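Side-chain contact in probable transcriptional regulatory protein, Rv1404 (Mycobacterium tuberculosis, PDB 2NYX), which probably binds DNA as a transcriptional regulator of the MarR family: residues Ala125-Val128 and Glu129-Ala132. Numbering follows the deposited sequence.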
# COMPACT_ATOMS: atom_id res chain seq x y z
N ALA B 125 -11.43 -12.73 -1.12
CA ALA B 125 -12.63 -13.56 -1.32
C ALA B 125 -13.17 -14.15 -0.02
O ALA B 125 -14.38 -14.25 0.15
CB ALA B 125 -12.35 -14.67 -2.34
N ARG B 126 -12.28 -14.53 0.89
CA ARG B 126 -12.68 -14.99 2.22
C ARG B 126 -13.53 -13.93 2.92
O ARG B 126 -14.54 -14.24 3.56
CB ARG B 126 -11.45 -15.31 3.06
CG ARG B 126 -11.76 -15.98 4.39
CD ARG B 126 -10.57 -15.93 5.34
NE ARG B 126 -10.23 -14.55 5.73
CZ ARG B 126 -10.80 -13.88 6.72
NH1 ARG B 126 -11.77 -14.44 7.45
NH2 ARG B 126 -10.42 -12.64 7.00
N ILE B 127 -13.11 -12.67 2.79
CA ILE B 127 -13.85 -11.56 3.36
C ILE B 127 -15.13 -11.24 2.56
O ILE B 127 -16.15 -10.87 3.14
CB ILE B 127 -12.93 -10.34 3.56
CG1 ILE B 127 -11.89 -10.68 4.64
CG2 ILE B 127 -13.73 -9.10 3.95
CD1 ILE B 127 -10.75 -9.71 4.79
N VAL B 128 -15.08 -11.41 1.24
CA VAL B 128 -16.25 -11.22 0.39
C VAL B 128 -17.35 -12.26 0.64
O VAL B 128 -18.54 -11.96 0.48
CB VAL B 128 -15.87 -11.16 -1.11
CG1 VAL B 128 -17.09 -11.04 -1.99
CG2 VAL B 128 -14.96 -9.98 -1.38
N GLU B 129 -16.97 -13.48 1.02
CA GLU B 129 -17.94 -14.52 1.36
C GLU B 129 -18.78 -14.12 2.57
O GLU B 129 -19.90 -14.61 2.75
CB GLU B 129 -17.23 -15.85 1.65
CG GLU B 129 -16.69 -16.57 0.43
CD GLU B 129 -17.75 -17.31 -0.39
OE1 GLU B 129 -18.69 -17.91 0.20
OE2 GLU B 129 -17.63 -17.31 -1.64
N GLN B 130 -18.24 -13.20 3.38
CA GLN B 130 -18.88 -12.73 4.60
C GLN B 130 -19.84 -11.55 4.42
O GLN B 130 -20.57 -11.20 5.34
CB GLN B 130 -17.83 -12.41 5.67
CG GLN B 130 -17.07 -13.64 6.15
CD GLN B 130 -16.03 -13.32 7.22
OE1 GLN B 130 -15.08 -12.57 6.98
NE2 GLN B 130 -16.21 -13.91 8.40
N MSE B 131 -19.86 -10.93 3.24
CA MSE B 131 -20.87 -9.91 2.94
C MSE B 131 -22.18 -10.62 2.60
O MSE B 131 -22.19 -11.51 1.74
CB MSE B 131 -20.45 -9.03 1.76
CG MSE B 131 -18.96 -8.73 1.69
SE MSE B 131 -18.54 -7.32 0.38
CE MSE B 131 -16.65 -7.48 0.31
N ALA B 132 -23.27 -10.23 3.26
CA ALA B 132 -24.58 -10.84 3.02
C ALA B 132 -24.94 -10.79 1.54
O ALA B 132 -24.68 -9.79 0.88
CB ALA B 132 -25.67 -10.15 3.86
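The backbone N of E129 gives the shortest hydrogen bond here, 2.8 Å to A125 O, an i to i+4 bond of the long helix 107-128 of this MarR-type winged-helix protein. Beyond it the pattern tightens to i to i+3: Q130 N bonds to I127 O at 3.1 Å and M131 N to V128 O at 3.2 Å, the latter closing a type I turn from V128 to M131. Both donors sit well above the carbonyl plane of their acceptor, 69° out of it for M131 N, and neither lies on a lone pair. The turn lies at the start of the loop that leads to helix 139-150.

Two side-chain pairs accompany this ending. R126 and Q130 run alongside each other, their guanidinium and amide planes 63° apart; Q130 OE1 lies 3.8 Å from R126 NH1, too far for a bond, and is buried without a polar partner in the model, while R126 NE instead makes a salt bridge with E123. On the buried side, selenomethionine M131 packs against F146 of the second subunit. With its CG beside the backbone N (chi1 -36°) and the chain extended beyond, M131 reaches back to V128: M131 CE lies 3.5 Å from V128 CG2, a tight contact for two methyl groups.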